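Local coordinates for metallo-carboxypeptidase (Pseudomonas aeruginosa, PDB 4A39), which probably acts as a zinc-dependent carboxypeptidase of the M14 family, removing residues from the C-terminal ends of peptides or proteins, with tubulin binding suggested for its relatives, at residues 31-36 with 63-68; 57-62 with 116-121; 287-292 with 325-330. All blocks are in the same frame, centred on the assembly; numbering follows the deposited sequence.

Interaction 1 (31-36 with 63-68)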
ATOM      1  N   SER A  31       4.038  12.653 -30.921  1.00 10.58           N
ATOM      2  CA  SER A  31       4.198  13.737 -31.887  1.00 11.10           C
ATOM      3  C   SER A  31       2.954  14.614 -32.051  1.00 11.30           C
ATOM      4  O   SER A  31       3.055  15.755 -32.497  1.00 12.57           O
ATOM      5  CB  SER A  31       4.589  13.164 -33.252  1.00 11.43           C
ATOM      6  OG  SER A  31       3.583  12.296 -33.740  1.00 12.60           O
ATOM      7  N   ASP A  32       1.795  14.075 -31.699  1.00 10.97           N
ATOM      8  CA  ASP A  32       0.528  14.793 -31.818  1.00 10.10           C
ATOM      9  C   ASP A  32      -0.117  14.868 -30.428  1.00  9.63           C
ATOM     10  O   ASP A  32      -0.471  13.849 -29.859  1.00  9.26           O
ATOM     11  CB  ASP A  32      -0.388  14.028 -32.783  1.00 10.57           C
ATOM     12  CG  ASP A  32      -1.717  14.711 -33.020  1.00 11.92           C
ATOM     13  OD1 ASP A  32      -2.080  15.627 -32.257  1.00 10.16           O
ATOM     14  OD2 ASP A  32      -2.405  14.314 -33.985  1.00 13.03           O
ATOM     15  N   PRO A  33      -0.249  16.083 -29.873  1.00  8.99           N
ATOM     16  CA  PRO A  33      -0.839  16.269 -28.541  1.00  8.34           C
ATOM     17  C   PRO A  33      -2.201  15.604 -28.303  1.00  8.14           C
ATOM     18  O   PRO A  33      -2.518  15.242 -27.170  1.00  5.71           O
ATOM     19  CB  PRO A  33      -0.918  17.788 -28.400  1.00 10.45           C
ATOM     20  CG  PRO A  33       0.254  18.253 -29.208  1.00 12.53           C
ATOM     21  CD  PRO A  33       0.140  17.386 -30.440  1.00  9.04           C
ATOM     22  N   ARG A  34      -3.004  15.450 -29.358  1.00  7.58           N
ATOM     23  CA  ARG A  34      -4.313  14.830 -29.191  1.00 10.23           C
ATOM     24  C   ARG A  34      -4.290  13.338 -29.527  1.00  8.41           C
ATOM     25  O   ARG A  34      -5.334  12.677 -29.545  1.00  8.06           O
ATOM     26  CB  ARG A  34      -5.349  15.549 -30.077  1.00 13.55           C
ATOM     27  CG  ARG A  34      -5.477  17.052 -29.785  1.00 16.29           C
ATOM     28  CD  ARG A  34      -6.616  17.718 -30.570  1.00 19.01           C
ATOM     29  NE  ARG A  34      -7.935  17.260 -30.140  1.00 17.90           N
ATOM     30  CZ  ARG A  34      -8.757  16.532 -30.889  1.00 19.79           C
ATOM     31  NH1 ARG A  34      -8.399  16.176 -32.116  1.00 20.14           N
ATOM     32  NH2 ARG A  34      -9.938  16.163 -30.414  1.00 20.43           N
ATOM     33  N   ARG A  35      -3.099  12.809 -29.789  1.00  6.23           N
ATOM     34  CA  ARG A  35      -2.930  11.396 -30.126  1.00  8.21           C
ATOM     35  C   ARG A  35      -1.709  10.784 -29.448  1.00  7.58           C
ATOM     36  O   ARG A  35      -0.969  10.016 -30.067  1.00  9.18           O
ATOM     37  CB  ARG A  35      -2.805  11.232 -31.652  1.00 10.67           C
ATOM     38  CG  ARG A  35      -3.996  11.773 -32.454  1.00 13.79           C
ATOM     39  CD  ARG A  35      -5.171  10.798 -32.440  1.00 17.91           C
ATOM     40  NE  ARG A  35      -6.287  11.233 -33.281  1.00 20.10           N
ATOM     41  CZ  ARG A  35      -7.226  12.097 -32.906  1.00 21.19           C
ATOM     42  NH1 ARG A  35      -7.205  12.631 -31.693  1.00 21.77           N
ATOM     43  NH2 ARG A  35      -8.195  12.420 -33.749  1.00 22.96           N
ATOM     44  N   ILE A  36      -1.475  11.118 -28.186  1.00  8.34           N
ATOM     45  CA  ILE A  36      -0.331  10.586 -27.450  1.00  6.18           C
ATOM     46  C   ILE A  36      -0.598   9.111 -27.131  1.00  6.45           C
ATOM     47  O   ILE A  36      -1.586   8.783 -26.482  1.00  7.32           O
ATOM     48  CB  ILE A  36      -0.105  11.384 -26.155  1.00  5.47           C
ATOM     49  CG1 ILE A  36       0.109  12.862 -26.504  1.00  6.80           C
ATOM     50  CG2 ILE A  36       1.110  10.842 -25.397  1.00  7.25           C
ATOM     51  CD1 ILE A  36       0.045  13.798 -25.311  1.00  7.73           C
ATOM     52  N   THR A  63      -3.120  24.152 -24.851  1.00 13.40           N
ATOM     53  CA  THR A  63      -3.229  23.015 -25.751  1.00 12.40           C
ATOM     54  C   THR A  63      -3.765  21.778 -25.039  1.00 12.36           C
ATOM     55  O   THR A  63      -3.229  21.358 -24.011  1.00  9.63           O
ATOM     56  CB  THR A  63      -1.844  22.686 -26.357  1.00 12.81           C
ATOM     57  OG1 THR A  63      -1.388  23.804 -27.130  1.00 14.60           O
ATOM     58  CG2 THR A  63      -1.918  21.450 -27.249  1.00 12.50           C
ATOM     59  N   GLU A  64      -4.827  21.198 -25.584  1.00 12.09           N
ATOM     60  CA  GLU A  64      -5.403  19.998 -24.999  1.00 12.36           C
ATOM     61  C   GLU A  64      -4.535  18.797 -25.348  1.00 10.58           C
ATOM     62  O   GLU A  64      -4.204  18.580 -26.512  1.00  9.87           O
ATOM     63  CB  GLU A  64      -6.821  19.766 -25.524  1.00 14.22           C
ATOM     64  CG  GLU A  64      -7.415  18.424 -25.118  1.00 18.50           C
ATOM     65  CD  GLU A  64      -8.841  18.241 -25.601  1.00 20.55           C
ATOM     66  OE1 GLU A  64      -9.088  18.384 -26.819  1.00 23.66           O
ATOM     67  OE2 GLU A  64      -9.717  17.950 -24.758  1.00 24.58           O
ATOM     68  N   HIS A  65      -4.154  18.031 -24.331  1.00 10.83           N
ATOM     69  CA  HIS A  65      -3.346  16.834 -24.542  1.00  9.62           C
ATOM     70  C   HIS A  65      -4.202  15.624 -24.215  1.00  9.10           C
ATOM     71  O   HIS A  65      -4.839  15.566 -23.162  1.00  9.01           O
ATOM     72  CB  HIS A  65      -2.099  16.855 -23.657  1.00  9.01           C
ATOM     73  CG  HIS A  65      -1.124  17.926 -24.029  1.00  8.24           C
ATOM     74  ND1 HIS A  65       0.146  17.656 -24.492  1.00 10.59           N
ATOM     75  CD2 HIS A  65      -1.255  19.273 -24.053  1.00  7.36           C
ATOM     76  CE1 HIS A  65       0.754  18.791 -24.790  1.00  9.20           C
ATOM     77  NE2 HIS A  65      -0.075  19.787 -24.533  1.00  9.91           N
ATOM     78  N   CYS A  66      -4.224  14.666 -25.134  1.00  8.81           N
ATOM     79  CA  CYS A  66      -5.018  13.458 -24.970  1.00  8.36           C
ATOM     80  C   CYS A  66      -4.111  12.241 -24.954  1.00  7.94           C
ATOM     81  O   CYS A  66      -3.435  11.943 -25.939  1.00  7.88           O
ATOM     82  CB  CYS A  66      -6.024  13.361 -26.110  1.00  8.80           C
ATOM     83  SG  CYS A  66      -7.009  14.857 -26.220  1.00 10.55           S
ATOM     84  N   PHE A  67      -4.114  11.541 -23.824  1.00  7.27           N
ATOM     85  CA  PHE A  67      -3.277  10.363 -23.627  1.00  6.60           C
ATOM     86  C   PHE A  67      -4.050   9.055 -23.705  1.00  6.01           C
ATOM     87  O   PHE A  67      -5.231   8.998 -23.355  1.00  4.84           O
ATOM     88  CB  PHE A  67      -2.607  10.432 -22.250  1.00  6.94           C
ATOM     89  CG  PHE A  67      -1.731  11.636 -22.052  1.00  6.50           C
ATOM     90  CD1 PHE A  67      -2.282  12.860 -21.673  1.00  5.81           C
ATOM     91  CD2 PHE A  67      -0.354  11.545 -22.233  1.00  7.81           C
ATOM     92  CE1 PHE A  67      -1.473  13.976 -21.472  1.00  4.71           C
ATOM     93  CE2 PHE A  67       0.468  12.658 -22.035  1.00  5.33           C
ATOM     94  CZ  PHE A  67      -0.093  13.877 -21.653  1.00  6.06           C
ATOM     95  N   THR A  68      -3.368   8.008 -24.158  1.00  5.91           N
ATOM     96  CA  THR A  68      -3.957   6.679 -24.241  1.00  4.97           C
ATOM     97  C   THR A  68      -2.941   5.616 -23.840  1.00  6.45           C
ATOM     98  O   THR A  68      -1.830   5.588 -24.364  1.00  6.31           O
ATOM     99  CB  THR A  68      -4.433   6.327 -25.672  1.00  4.86           C
ATOM    100  OG1 THR A  68      -5.500   7.202 -26.060  1.00  5.62           O
ATOM    101  CG2 THR A  68      -4.924   4.875 -25.719  1.00  6.12           C
TER
HETATM  102  O   HOH W   1      -4.273   9.112 -27.379  1.00 15.79           O
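Ile36 and Phe67 form the tight part of this contact, side by side on the same face of the sheet. With CG1 beside its backbone N (chi1 -58°), Ile36 lays CD1 over the Phe67 ring, 3.7 Å from the centroid and displaced toward the rim: a CH-pi contact. The packing continues at His65, whose ring takes Pro33 CB over one face at 4.2 Å from the ring centroid, another CH-pi contact. His65 ND1, buried here, has no hydrogen-bonding partner in the model. Phe109 and Phe120 meet the Phe67 ring from beyond these segments.

The backbones are laced by three hydrogen bonds. Cys66 N gives a straight one to Pro33 O (2.7 Å, 166° at the hydrogen). Cys66 O then receives Ile36 N at 3.1 Å, the donor lying almost along the C=O axis (173°). Thr68 N reaches Ile36 O at 3.0 Å, bent and weak.

The solvent side is looser, with Arg34 and Glu64 both exposed. Arg34 bends at chi3 so that NE approaches Glu64 OE1 near the guanidinium plane, but at 3.7 Å this salt bridge is long. Cys66 CB lies 3.6 Å from Arg34 O. Water 1 spans the edge, donating to Ile36 O (2.9 Å) and hydrogen-bonding Thr68 OG1. Asp32 OD1 accepts from Arg34 N, an Asx turn overlapping the type I turn from Asp32 to Arg35.

Ile36 N to Cys66 O and Thr68 N to Ile36 O straddle Phe67, the signature of a parallel bridge; it opens the pairing of strands 36-39 and 65-69 in the otherwise antiparallel sheet of the cytosolic carboxypeptidase N-terminal domain.

Interaction 2 (57-62 with 116-121)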
ATOM      1  N   GLU A  57       7.429  16.673 -20.649  1.00  9.57           N
ATOM      2  CA  GLU A  57       8.089  17.971 -20.639  1.00 10.81           C
ATOM      3  C   GLU A  57       7.968  18.614 -22.015  1.00  9.71           C
ATOM      4  O   GLU A  57       7.750  17.922 -23.011  1.00  9.80           O
ATOM      5  CB  GLU A  57       9.567  17.813 -20.250  1.00 13.10           C
ATOM      6  CG  GLU A  57       9.771  17.099 -18.923  1.00 16.74           C
ATOM      7  CD  GLU A  57      11.231  16.803 -18.607  1.00 19.24           C
ATOM      8  OE1 GLU A  57      12.058  16.726 -19.541  1.00 21.89           O
ATOM      9  OE2 GLU A  57      11.543  16.625 -17.409  1.00 21.42           O
ATOM     10  N   GLY A  58       8.089  19.935 -22.060  1.00 10.78           N
ATOM     11  CA  GLY A  58       8.001  20.658 -23.319  1.00 12.75           C
ATOM     12  C   GLY A  58       6.609  20.770 -23.923  1.00 12.83           C
ATOM     13  O   GLY A  58       6.468  20.908 -25.138  1.00 14.11           O
ATOM     14  N   MET A  59       5.573  20.719 -23.090  1.00 11.96           N
ATOM     15  CA  MET A  59       4.208  20.820 -23.599  1.00 11.35           C
ATOM     16  C   MET A  59       3.866  22.256 -23.979  1.00 11.69           C
ATOM     17  O   MET A  59       4.271  23.204 -23.300  1.00 11.96           O
ATOM     18  CB  MET A  59       3.205  20.319 -22.557  1.00 10.23           C
ATOM     19  CG  MET A  59       3.412  18.881 -22.121  1.00 10.26           C
ATOM     20  SD  MET A  59       2.111  18.337 -20.999  1.00 10.94           S
ATOM     21  CE  MET A  59       2.552  19.227 -19.529  1.00 12.62           C
ATOM     22  N   ALA A  60       3.116  22.410 -25.065  1.00 13.04           N
ATOM     23  CA  ALA A  60       2.715  23.732 -25.534  1.00 13.29           C
ATOM     24  C   ALA A  60       1.578  24.277 -24.677  1.00 13.96           C
ATOM     25  O   ALA A  60       0.780  23.515 -24.134  1.00 13.67           O
ATOM     26  CB  ALA A  60       2.287  23.659 -26.997  1.00 14.86           C
ATOM     27  N   PRO A  61       1.491  25.610 -24.542  1.00 14.48           N
ATOM     28  CA  PRO A  61       0.441  26.247 -23.740  1.00 15.08           C
ATOM     29  C   PRO A  61      -0.914  26.278 -24.440  1.00 14.22           C
ATOM     30  O   PRO A  61      -0.988  26.199 -25.667  1.00 17.01           O
ATOM     31  CB  PRO A  61       0.995  27.648 -23.515  1.00 15.14           C
ATOM     32  CG  PRO A  61       1.665  27.922 -24.828  1.00 16.42           C
ATOM     33  CD  PRO A  61       2.411  26.622 -25.093  1.00 15.64           C
ATOM     34  N   ALA A  62      -1.978  26.397 -23.647  1.00 14.63           N
ATOM     35  CA  ALA A  62      -3.340  26.456 -24.167  1.00 14.76           C
ATOM     36  C   ALA A  62      -3.553  25.360 -25.196  1.00 13.93           C
ATOM     37  O   ALA A  62      -4.108  25.597 -26.269  1.00 15.37           O
ATOM     38  CB  ALA A  62      -3.596  27.827 -24.798  1.00 15.89           C
ATOM     39  N   SER A 116       4.365  23.850 -18.521  1.00 10.65           N
ATOM     40  CA  SER A 116       4.998  23.058 -19.577  1.00 11.40           C
ATOM     41  C   SER A 116       5.374  21.616 -19.206  1.00 10.76           C
ATOM     42  O   SER A 116       5.681  20.805 -20.073  1.00 10.67           O
ATOM     43  CB  SER A 116       6.223  23.781 -20.133  1.00 12.94           C
ATOM     44  OG  SER A 116       7.241  23.827 -19.157  1.00 14.63           O
ATOM     45  N   GLU A 117       5.346  21.296 -17.914  1.00  9.62           N
ATOM     46  CA  GLU A 117       5.662  19.931 -17.523  1.00  9.55           C
ATOM     47  C   GLU A 117       4.690  19.391 -16.484  1.00  9.42           C
ATOM     48  O   GLU A 117       4.216  20.124 -15.610  1.00  8.82           O
ATOM     49  CB  GLU A 117       7.106  19.825 -17.030  1.00 12.57           C
ATOM     50  CG  GLU A 117       7.406  20.434 -15.677  1.00 17.19           C
ATOM     51  CD  GLU A 117       8.814  20.086 -15.210  1.00 20.17           C
ATOM     52  OE1 GLU A 117       9.773  20.329 -15.977  1.00 19.00           O
ATOM     53  OE2 GLU A 117       8.962  19.564 -14.084  1.00 22.63           O
ATOM     54  N   VAL A 118       4.387  18.102 -16.589  1.00  6.51           N
ATOM     55  CA  VAL A 118       3.471  17.462 -15.661  1.00  7.83           C
ATOM     56  C   VAL A 118       3.798  15.977 -15.544  1.00  8.61           C
ATOM     57  O   VAL A 118       4.387  15.387 -16.452  1.00  9.36           O
ATOM     58  CB  VAL A 118       2.008  17.623 -16.151  1.00  7.96           C
ATOM     59  CG1 VAL A 118       1.760  16.741 -17.369  1.00  7.97           C
ATOM     60  CG2 VAL A 118       1.049  17.299 -15.031  1.00  8.83           C
ATOM     61  N   ARG A 119       3.436  15.378 -14.414  1.00  7.82           N
ATOM     62  CA  ARG A 119       3.664  13.957 -14.192  1.00  8.59           C
ATOM     63  C   ARG A 119       2.314  13.257 -14.033  1.00  7.56           C
ATOM     64  O   ARG A 119       1.364  13.855 -13.532  1.00  7.44           O
ATOM     65  CB  ARG A 119       4.488  13.716 -12.917  1.00 10.56           C
ATOM     66  CG  ARG A 119       5.864  14.367 -12.880  1.00 16.81           C
ATOM     67  CD  ARG A 119       5.890  15.625 -12.007  1.00 18.49           C
ATOM     68  NE  ARG A 119       7.223  16.221 -11.998  1.00 20.38           N
ATOM     69  CZ  ARG A 119       8.251  15.746 -11.306  1.00 20.36           C
ATOM     70  NH1 ARG A 119       8.104  14.669 -10.543  1.00 21.00           N
ATOM     71  NH2 ARG A 119       9.436  16.332 -11.404  1.00 21.58           N
ATOM     72  N   PHE A 120       2.230  12.008 -14.486  1.00  5.79           N
ATOM     73  CA  PHE A 120       1.019  11.205 -14.338  1.00  5.88           C
ATOM     74  C   PHE A 120       1.412   9.906 -13.654  1.00  5.41           C
ATOM     75  O   PHE A 120       2.510   9.384 -13.880  1.00  4.26           O
ATOM     76  CB  PHE A 120       0.379  10.866 -15.693  1.00  4.51           C
ATOM     77  CG  PHE A 120      -0.218  12.041 -16.403  1.00  5.44           C
ATOM     78  CD1 PHE A 120      -1.540  12.405 -16.168  1.00  5.61           C
ATOM     79  CD2 PHE A 120       0.526  12.773 -17.322  1.00  6.76           C
ATOM     80  CE1 PHE A 120      -2.114  13.473 -16.838  1.00  6.36           C
ATOM     81  CE2 PHE A 120      -0.040  13.844 -18.001  1.00  6.46           C
ATOM     82  CZ  PHE A 120      -1.364  14.194 -17.758  1.00  6.76           C
ATOM     83  N   ALA A 121       0.526   9.392 -12.807  1.00  4.62           N
ATOM     84  CA  ALA A 121       0.790   8.137 -12.113  1.00  4.33           C
ATOM     85  C   ALA A 121      -0.515   7.432 -11.777  1.00  4.93           C
ATOM     86  O   ALA A 121      -1.582   8.046 -11.793  1.00  5.40           O
ATOM     87  CB  ALA A 121       1.597   8.385 -10.841  1.00  6.10           C
TER
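Ser116 supplies the polar centre of the contact through its carbonyl. Met59 N donates to Ser116 O at 3.0 Å, nearly straight (164° at the hydrogen), in the carbonyl plane and on a lone pair, the geometry of a well-directed hydrogen bond. The same oxygen is wrapped by the methionine side chain: Met59 CB lies 3.5 Å from Ser116 O and Met59 CE also 3.5 Å from it. This wrapping follows from the torsions, since CG stands beside the backbone N and the chain folds back at chi3 (-73°). The Ser116 CB rests 3.8 Å from Met59 O, where Ser116 is exposed to solvent.

Glu117 comes next, its CG in the crowded position between N and the carbonyl carbon and the chain extended beyond. Glu117 CB packs 4.2 Å from Glu57 CA. The carboxylates come close without a bond, Glu57 OE2 and Glu117 OE1 being 4.3 Å apart; the repulsion expected of two like charges is probably eased by Arg17, which forms a salt bridge with Glu57 OE2.

At Val118 the contact turns apolar. Val118 CG1, likewise in the crowded position (chi1 72°), meets Met59 CE at 3.4 Å, tighter than usual van der Waals contact, and Met59 SD at 4.0 Å; the two side chains cross at about a right angle.

From Val118 the segment runs on as strand 118-121, antiparallel to strand 53-57, with Val118 hydrogen-bonded to Val56 and Phe120 to Phe54 through their backbones. Along its other edge Arg119 and Ala121 pair with Ser89 and Val87 of strand 87-89, while Val118 and Phe120 lean on Leu111 of strand 106-111.

Interaction 3 (287-292 with 325-330)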
ATOM      1  N   GLU A 287     -11.442 -15.597   8.196  1.00  6.72           N
ATOM      2  CA  GLU A 287     -12.537 -16.543   8.390  1.00  7.34           C
ATOM      3  C   GLU A 287     -12.387 -17.888   7.684  1.00  7.38           C
ATOM      4  O   GLU A 287     -13.079 -18.848   8.029  1.00  7.80           O
ATOM      5  CB  GLU A 287     -13.884 -15.897   8.025  1.00  6.30           C
ATOM      6  CG  GLU A 287     -14.158 -15.657   6.545  1.00  8.22           C
ATOM      7  CD  GLU A 287     -13.342 -14.528   5.944  1.00  8.00           C
ATOM      8  OE1 GLU A 287     -12.949 -13.595   6.679  1.00 10.41           O
ATOM      9  OE2 GLU A 287     -13.114 -14.567   4.721  1.00  6.79           O
ATOM     10  N   GLY A 288     -11.482 -17.962   6.710  1.00  8.14           N
ATOM     11  CA  GLY A 288     -11.261 -19.209   5.991  1.00  6.79           C
ATOM     12  C   GLY A 288     -10.182 -20.096   6.605  1.00  7.56           C
ATOM     13  O   GLY A 288      -9.949 -21.215   6.141  1.00  8.37           O
ATOM     14  N   ASN A 289      -9.518 -19.600   7.644  1.00  6.43           N
ATOM     15  CA  ASN A 289      -8.460 -20.358   8.314  1.00  6.90           C
ATOM     16  C   ASN A 289      -8.980 -21.579   9.065  1.00  8.09           C
ATOM     17  O   ASN A 289      -9.987 -21.505   9.762  1.00  8.29           O
ATOM     18  CB  ASN A 289      -7.721 -19.480   9.332  1.00  7.28           C
ATOM     19  CG  ASN A 289      -6.647 -18.608   8.705  1.00  7.50           C
ATOM     20  OD1 ASN A 289      -5.953 -17.863   9.411  1.00  9.27           O
ATOM     21  ND2 ASN A 289      -6.502 -18.689   7.388  1.00  5.95           N
ATOM     22  N   PRO A 290      -8.302 -22.725   8.920  1.00  9.08           N
ATOM     23  CA  PRO A 290      -8.765 -23.907   9.648  1.00 10.71           C
ATOM     24  C   PRO A 290      -8.651 -23.592  11.145  1.00 11.14           C
ATOM     25  O   PRO A 290      -9.406 -24.106  11.971  1.00 11.29           O
ATOM     26  CB  PRO A 290      -7.781 -24.983   9.205  1.00 11.10           C
ATOM     27  CG  PRO A 290      -7.498 -24.595   7.786  1.00 10.80           C
ATOM     28  CD  PRO A 290      -7.303 -23.093   7.900  1.00  9.32           C
ATOM     29  N   GLY A 291      -7.705 -22.717  11.475  1.00 11.17           N
ATOM     30  CA  GLY A 291      -7.494 -22.335  12.862  1.00 11.70           C
ATOM     31  C   GLY A 291      -8.379 -21.202  13.353  1.00 11.26           C
ATOM     32  O   GLY A 291      -8.220 -20.738  14.482  1.00 11.64           O
ATOM     33  N   TYR A 292      -9.308 -20.750  12.516  1.00 10.44           N
ATOM     34  CA  TYR A 292     -10.217 -19.668  12.886  1.00  8.97           C
ATOM     35  C   TYR A 292     -11.002 -20.102  14.126  1.00  9.25           C
ATOM     36  O   TYR A 292     -11.358 -21.276  14.263  1.00 11.32           O
ATOM     37  CB  TYR A 292     -11.168 -19.379  11.721  1.00  9.02           C
ATOM     38  CG  TYR A 292     -11.885 -18.044  11.765  1.00  8.86           C
ATOM     39  CD1 TYR A 292     -11.176 -16.840  11.846  1.00  8.32           C
ATOM     40  CD2 TYR A 292     -13.269 -17.981  11.638  1.00 10.78           C
ATOM     41  CE1 TYR A 292     -11.835 -15.610  11.790  1.00 10.09           C
ATOM     42  CE2 TYR A 292     -13.934 -16.764  11.581  1.00 10.83           C
ATOM     43  CZ  TYR A 292     -13.215 -15.583  11.652  1.00 10.48           C
ATOM     44  OH  TYR A 292     -13.887 -14.386  11.536  1.00 10.08           O
ATOM     45  N   GLY A 325     -12.554 -23.066   6.530  1.00 11.02           N
ATOM     46  CA  GLY A 325     -11.363 -23.842   6.232  1.00 11.56           C
ATOM     47  C   GLY A 325     -10.814 -23.790   4.818  1.00 11.81           C
ATOM     48  O   GLY A 325      -9.916 -24.564   4.486  1.00 12.52           O
ATOM     49  N   GLN A 326     -11.314 -22.878   3.989  1.00 10.63           N
ATOM     50  CA  GLN A 326     -10.850 -22.795   2.604  1.00 11.72           C
ATOM     51  C   GLN A 326      -9.881 -21.658   2.282  1.00 11.95           C
ATOM     52  O   GLN A 326      -9.699 -21.303   1.116  1.00 12.51           O
ATOM     53  CB  GLN A 326     -12.056 -22.713   1.664  1.00 12.95           C
ATOM     54  CG  GLN A 326     -13.030 -23.865   1.824  1.00 14.21           C
ATOM     55  CD  GLN A 326     -12.347 -25.215   1.736  1.00 15.57           C
ATOM     56  OE1 GLN A 326     -11.732 -25.548   0.724  1.00 17.99           O
ATOM     57  NE2 GLN A 326     -12.447 -25.999   2.802  1.00 16.78           N
ATOM     58  N   ALA A 327      -9.246 -21.094   3.301  1.00 10.73           N
ATOM     59  CA  ALA A 327      -8.310 -20.003   3.071  1.00 10.77           C
ATOM     60  C   ALA A 327      -7.018 -20.485   2.423  1.00 11.46           C
ATOM     61  O   ALA A 327      -6.661 -21.663   2.508  1.00 12.85           O
ATOM     62  CB  ALA A 327      -7.998 -19.295   4.383  1.00 12.63           C
ATOM     63  N   ASN A 328      -6.338 -19.559   1.754  1.00 11.99           N
ATOM     64  CA  ASN A 328      -5.062 -19.839   1.113  1.00 11.07           C
ATOM     65  C   ASN A 328      -4.018 -19.364   2.124  1.00 10.50           C
ATOM     66  O   ASN A 328      -3.851 -18.159   2.329  1.00  9.82           O
ATOM     67  CB  ASN A 328      -4.936 -19.040  -0.188  1.00 12.35           C
ATOM     68  CG  ASN A 328      -3.621 -19.292  -0.905  1.00 11.05           C
ATOM     69  OD1 ASN A 328      -2.722 -19.937  -0.371  1.00 11.60           O
ATOM     70  ND2 ASN A 328      -3.504 -18.774  -2.124  1.00 13.29           N
ATOM     71  N   LEU A 329      -3.334 -20.304   2.770  1.00 10.15           N
ATOM     72  CA  LEU A 329      -2.329 -19.953   3.770  1.00 10.00           C
ATOM     73  C   LEU A 329      -1.033 -19.371   3.214  1.00  9.33           C
ATOM     74  O   LEU A 329      -0.105 -19.091   3.970  1.00 10.51           O
ATOM     75  CB  LEU A 329      -2.019 -21.159   4.667  1.00 11.24           C
ATOM     76  CG  LEU A 329      -3.102 -21.501   5.698  1.00 13.15           C
ATOM     77  CD1 LEU A 329      -2.733 -22.782   6.431  1.00 15.71           C
ATOM     78  CD2 LEU A 329      -3.255 -20.351   6.690  1.00 14.47           C
ATOM     79  N   ALA A 330      -0.972 -19.180   1.900  1.00  8.45           N
ATOM     80  CA  ALA A 330       0.216 -18.601   1.278  1.00  7.93           C
ATOM     81  C   ALA A 330       0.203 -17.084   1.472  1.00  6.75           C
ATOM     82  O   ALA A 330       1.233 -16.424   1.325  1.00  7.82           O
ATOM     83  CB  ALA A 330       0.255 -18.941  -0.207  1.00  8.66           C
TER
HETATM   84  O   HOH W   2     -12.470 -21.396   8.745  1.00 10.80           O
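Two irregular loops of the zinc carboxypeptidase domain meet here, one leading through a type I turn (Asn289 to Tyr292) toward helix 294-308, the other lying between that helix and helix 332-340. Gly288, Gly325 and Ala327 bury the most surface, and most of their contact is backbone.

Gly288 O is the focus. Ala327 N donates to Gly288 O at 2.9 Å with 154° at the hydrogen, although the donor sits well above the carbonyl plane (51° out of it). Gly325 CA packs against Gly288 O at 3.0 Å. Gly325 has a positive phi (69°), consistent with the turn that brings the 325-330 loop round this oxygen.

Ala327 directs its methyl at Gly288, and Ala327 CB lies only 3.2 Å from Gly288 C, close packing against a residue without a side chain of its own. Asn289 adds the amide end of its side chain, ND2 standing 3.4 Å from Ala327 CB, and also touches Leu329. Helix 332-340 backs this cluster, with Asn334 touching Ala327 and Gln338 touching Asn289, Pro290 and Leu329. The side chain of Ala327 is about 8 Å from the bound (2-guanidinoethylmercapto)succinic acid, but no residue of the contact lines that pocket.

Water 2 bridges the two loops beside Gly325: it donates to Glu287 O at 2.7 Å and to Asn289 O at 2.7 Å, and accepts from Gly325 N at 2.8 Å.

How the interactions relate
Read from the N terminus, interaction 1 opens first: 31-36 meets 63-68 and closes a loop that contains strands 36-39 and 53-57, tying the start of strand 36-39 to strand 65-69. Interaction 2 begins inside that loop, at 57-62, and closes only at 116-121, so the two cross rather than nest; it ties the loop after strand 53-57 to the start of strand 118-121. They touch where His65 CE1 packs on Met59 CB. Interaction 3 follows in series, closing a loop round helix 294-308 in the carboxypeptidase domain. Its centre lies about 49 Å from the centre of either of the others, on the opposite side of the chain's centre.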